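Local coordinates for protein transcriptional regulator (NtrC family) (Aquifex aeolicus, PDB 3DZD) that probably activates sigma54-dependent transcription as an NtrC-family response regulator, coupling ATP hydrolysis by its AAA+ domain to the opening of promoter DNA, at residues Ile148-Ser161 / Asp263-Glu275. Residues are numbered along the deposited sequence; the frame is centred on the assembly and turned at random.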
# COMPACT_ATOMS: atom_id res chain seq x y z
N ILE A 148 -17.15 5.71 18.31
CA ILE A 148 -16.88 6.93 17.57
C ILE A 148 -16.70 6.64 16.08
O ILE A 148 -17.08 7.43 15.23
CB ILE A 148 -15.57 7.57 18.07
CG1 ILE A 148 -15.74 8.14 19.47
CG2 ILE A 148 -15.10 8.67 17.15
CD1 ILE A 148 -14.52 8.90 19.92
N ALA A 149 -16.11 5.48 15.79
CA ALA A 149 -15.51 5.22 14.48
C ALA A 149 -16.47 5.09 13.31
O ALA A 149 -16.10 5.41 12.18
CB ALA A 149 -14.62 4.00 14.55
N LYS A 150 -17.68 4.60 13.54
CA LYS A 150 -18.57 4.32 12.43
C LYS A 150 -19.32 5.57 11.97
O LYS A 150 -20.11 5.52 11.03
CB LYS A 150 -19.51 3.16 12.73
CG LYS A 150 -18.81 1.80 12.69
CD LYS A 150 -19.78 0.66 12.43
CE LYS A 150 -19.04 -0.65 12.14
NZ LYS A 150 -18.21 -0.57 10.90
N SER A 151 -19.04 6.69 12.62
CA SER A 151 -19.58 7.96 12.20
C SER A 151 -18.68 8.59 11.14
O SER A 151 -17.58 8.10 10.89
CB SER A 151 -19.71 8.90 13.39
OG SER A 151 -20.32 10.11 13.00
N LYS A 152 -19.15 9.66 10.52
CA LYS A 152 -18.29 10.41 9.62
C LYS A 152 -17.92 11.77 10.23
O LYS A 152 -17.15 12.53 9.65
CB LYS A 152 -18.92 10.61 8.25
CG LYS A 152 -17.87 10.88 7.17
CD LYS A 152 -18.41 11.80 6.08
CE LYS A 152 -17.37 12.00 4.99
NZ LYS A 152 -17.77 13.05 4.00
N ALA A 153 -18.46 12.05 11.41
CA ALA A 153 -18.14 13.28 12.13
C ALA A 153 -16.65 13.32 12.49
O ALA A 153 -16.07 12.29 12.82
CB ALA A 153 -19.00 13.40 13.38
N PRO A 154 -16.03 14.50 12.41
CA PRO A 154 -14.59 14.56 12.67
C PRO A 154 -14.25 14.35 14.15
O PRO A 154 -15.08 14.56 15.03
CB PRO A 154 -14.20 15.97 12.22
CG PRO A 154 -15.34 16.41 11.31
CD PRO A 154 -16.54 15.79 11.93
N VAL A 155 -13.03 13.90 14.41
CA VAL A 155 -12.57 13.64 15.76
C VAL A 155 -11.32 14.45 16.03
O VAL A 155 -10.40 14.46 15.21
CB VAL A 155 -12.26 12.14 15.97
CG1 VAL A 155 -11.79 11.89 17.38
CG2 VAL A 155 -13.49 11.31 15.66
N LEU A 156 -11.28 15.12 17.17
CA LEU A 156 -10.10 15.84 17.60
C LEU A 156 -9.46 15.07 18.75
O LEU A 156 -10.10 14.81 19.77
CB LEU A 156 -10.46 17.26 18.06
CG LEU A 156 -9.30 18.06 18.67
CD1 LEU A 156 -8.29 18.44 17.60
CD2 LEU A 156 -9.79 19.31 19.41
N ILE A 157 -8.21 14.68 18.58
CA ILE A 157 -7.47 13.97 19.61
C ILE A 157 -6.49 14.92 20.30
O ILE A 157 -5.54 15.38 19.67
CB ILE A 157 -6.69 12.78 19.01
CG1 ILE A 157 -7.63 11.89 18.19
CG2 ILE A 157 -5.99 12.00 20.09
CD1 ILE A 157 -6.93 10.80 17.43
N THR A 158 -6.72 15.20 21.57
CA THR A 158 -5.83 16.05 22.36
C THR A 158 -4.88 15.22 23.22
O THR A 158 -5.25 14.18 23.77
CB THR A 158 -6.60 17.06 23.26
OG1 THR A 158 -7.48 17.84 22.46
CG2 THR A 158 -5.62 17.99 23.99
N GLY A 159 -3.65 15.68 23.35
CA GLY A 159 -2.68 14.94 24.13
C GLY A 159 -1.31 15.53 23.93
O GLY A 159 -1.07 16.21 22.94
N GLU A 160 -0.42 15.27 24.88
CA GLU A 160 0.96 15.72 24.77
C GLU A 160 1.67 14.98 23.65
O GLU A 160 1.15 13.99 23.10
CB GLU A 160 1.69 15.51 26.08
CG GLU A 160 1.22 16.40 27.20
CD GLU A 160 2.09 16.29 28.45
OE1 GLU A 160 2.96 15.38 28.48
OE2 GLU A 160 1.90 17.10 29.39
N SER A 161 2.87 15.44 23.31
CA SER A 161 3.64 14.83 22.24
C SER A 161 4.01 13.41 22.61
O SER A 161 4.33 13.13 23.76
CB SER A 161 4.89 15.64 21.95
OG SER A 161 4.55 16.96 21.58
N ASP A 263 -14.50 12.79 -0.33
CA ASP A 263 -15.29 12.17 0.70
C ASP A 263 -14.31 11.65 1.74
O ASP A 263 -13.78 10.55 1.61
CB ASP A 263 -16.13 11.05 0.11
CG ASP A 263 -16.76 10.16 1.17
OD1 ASP A 263 -17.45 10.68 2.08
OD2 ASP A 263 -16.56 8.93 1.08
N ILE A 264 -14.03 12.47 2.75
CA ILE A 264 -13.04 12.11 3.75
C ILE A 264 -13.62 12.18 5.14
O ILE A 264 -14.45 13.04 5.44
CB ILE A 264 -11.83 13.04 3.70
CG1 ILE A 264 -12.29 14.50 3.72
CG2 ILE A 264 -11.00 12.78 2.45
CD1 ILE A 264 -11.29 15.46 3.13
N ARG A 265 -13.19 11.26 5.99
CA ARG A 265 -13.42 11.38 7.42
C ARG A 265 -12.18 12.04 8.00
O ARG A 265 -11.06 11.56 7.82
CB ARG A 265 -13.63 10.00 8.04
CG ARG A 265 -14.44 10.02 9.31
CD ARG A 265 -13.56 10.30 10.53
NE ARG A 265 -14.39 10.33 11.73
CZ ARG A 265 -14.86 9.25 12.34
NH1 ARG A 265 -14.59 8.04 11.85
NH2 ARG A 265 -15.62 9.37 13.42
N VAL A 266 -12.37 13.17 8.66
CA VAL A 266 -11.27 13.97 9.16
C VAL A 266 -10.96 13.67 10.62
O VAL A 266 -11.82 13.80 11.49
CB VAL A 266 -11.57 15.46 9.03
CG1 VAL A 266 -10.41 16.28 9.60
CG2 VAL A 266 -11.82 15.81 7.57
N ILE A 267 -9.72 13.26 10.87
CA ILE A 267 -9.25 13.10 12.25
C ILE A 267 -8.09 14.05 12.47
O ILE A 267 -7.17 14.12 11.66
CB ILE A 267 -8.80 11.65 12.55
CG1 ILE A 267 -9.94 10.67 12.27
CG2 ILE A 267 -8.33 11.55 14.00
CD1 ILE A 267 -9.60 9.22 12.59
N SER A 268 -8.15 14.78 13.58
CA SER A 268 -7.14 15.78 13.89
C SER A 268 -6.53 15.51 15.23
O SER A 268 -7.13 14.86 16.08
CB SER A 268 -7.77 17.17 13.91
OG SER A 268 -8.34 17.45 12.66
N ALA A 269 -5.33 16.04 15.43
CA ALA A 269 -4.61 15.83 16.67
C ALA A 269 -3.91 17.13 17.05
O ALA A 269 -3.47 17.86 16.17
CB ALA A 269 -3.61 14.73 16.52
N THR A 270 -3.83 17.41 18.34
CA THR A 270 -3.17 18.61 18.81
C THR A 270 -2.54 18.36 20.18
O THR A 270 -3.01 17.52 20.95
CB THR A 270 -4.17 19.79 18.88
OG1 THR A 270 -3.49 21.01 19.20
CG2 THR A 270 -5.25 19.53 19.92
N ASN A 271 -1.46 19.07 20.48
CA ASN A 271 -0.91 19.05 21.84
C ASN A 271 -1.07 20.42 22.47
O ASN A 271 -0.36 20.77 23.40
CB ASN A 271 0.55 18.60 21.86
CG ASN A 271 1.51 19.68 21.41
OD1 ASN A 271 1.16 20.56 20.62
ND2 ASN A 271 2.74 19.63 21.90
N LYS A 272 -2.01 21.19 21.92
CA LYS A 272 -2.37 22.51 22.43
C LYS A 272 -3.77 22.47 23.00
O LYS A 272 -4.52 21.54 22.74
CB LYS A 272 -2.34 23.54 21.30
CG LYS A 272 -1.04 23.62 20.54
CD LYS A 272 -1.04 24.83 19.61
CE LYS A 272 0.05 24.73 18.55
NZ LYS A 272 1.33 24.25 19.13
N ASN A 273 -4.12 23.48 23.79
CA ASN A 273 -5.51 23.63 24.18
C ASN A 273 -6.16 24.58 23.18
O ASN A 273 -6.09 25.80 23.35
CB ASN A 273 -5.63 24.18 25.60
CG ASN A 273 -7.07 24.33 26.04
OD1 ASN A 273 -7.97 24.56 25.22
ND2 ASN A 273 -7.31 24.19 27.33
N LEU A 274 -6.79 24.03 22.15
CA LEU A 274 -7.24 24.83 21.02
C LEU A 274 -8.28 25.87 21.39
O LEU A 274 -8.37 26.90 20.74
CB LEU A 274 -7.74 23.96 19.89
CG LEU A 274 -6.64 23.36 19.01
CD1 LEU A 274 -7.28 22.54 17.91
CD2 LEU A 274 -5.75 24.45 18.44
N GLU A 275 -9.08 25.59 22.41
CA GLU A 275 -10.02 26.59 22.88
C GLU A 275 -9.28 27.86 23.32
O GLU A 275 -9.80 28.96 23.18
CB GLU A 275 -10.85 26.04 24.03
CG GLU A 275 -12.17 25.44 23.61
CD GLU A 275 -12.96 24.91 24.79
OE1 GLU A 275 -14.04 25.46 25.08
OE2 GLU A 275 -12.48 23.94 25.43
O HOH W 1 -10.77 16.55 13.19
O HOH W 2 3.54 17.98 24.63
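Val155 and Ile267 open a run of four parallel bridges that continues to Thr158 and Thr270, the axes of strands 155-158 and 265-270 running 20° apart. Five backbone bonds, from Val155 N to Val266 O through to Gly159 N to Thr270 O, join them; the tightest, Ile157 N to Ser268 O, measures 2.7 Å. On one face, Ile157 CD1 packs against Ile267 CG2 at 3.8 Å, and helix 165-176 touches both residues. On the other, Leu156 CD1 lies among Ser268 CB, Thr270 CG2 and Leu274 CD1, while a water links Val155 O to Ser268 OG.

At the N-terminal end of the strands the guanidinium of Arg265 closes the turn between helix 136-149 and strand 155-158. A bend at chi2 (-85°) brings the group edge-on to carbonyls at the end of that helix and, from the turn, Ala153 O: NH2 donates to Ile148 O at 3.0 Å, in the guanidinium plane, and NH1 to Ala149 O at 3.1 Å. NE gives Ala153 O a 2.8 Å bond, to which NH2 adds a weak second one. Ser151 O sits over one face of the group, its angles too poor for a bond. A leucine here would probably leave the Ile148, Ala149 and Ala153 carbonyls without these donors and the helix end and turn freer to shift. Farther out, Lys152 NZ forms a salt bridge with Asp263 OD1 at 3.1 Å, its hydrogen bond weak; Asp263 OD2 also pairs with Arg178.

At the C-terminal end of strand 265-270, Thr270 OG1 accepts from Lys272 N at 3.1 Å, forming an ST turn, and is also hydrogen-bonded to Glu230. Strand 155-158 lies between 265-270 and 294-297 in the 2-3-4-1-5 parallel sheet of an AAA+ ATPase; from it the chain enters the P-loop (Walker A) sequence, with the Ser161 side chain about 5 Å from bound ADP.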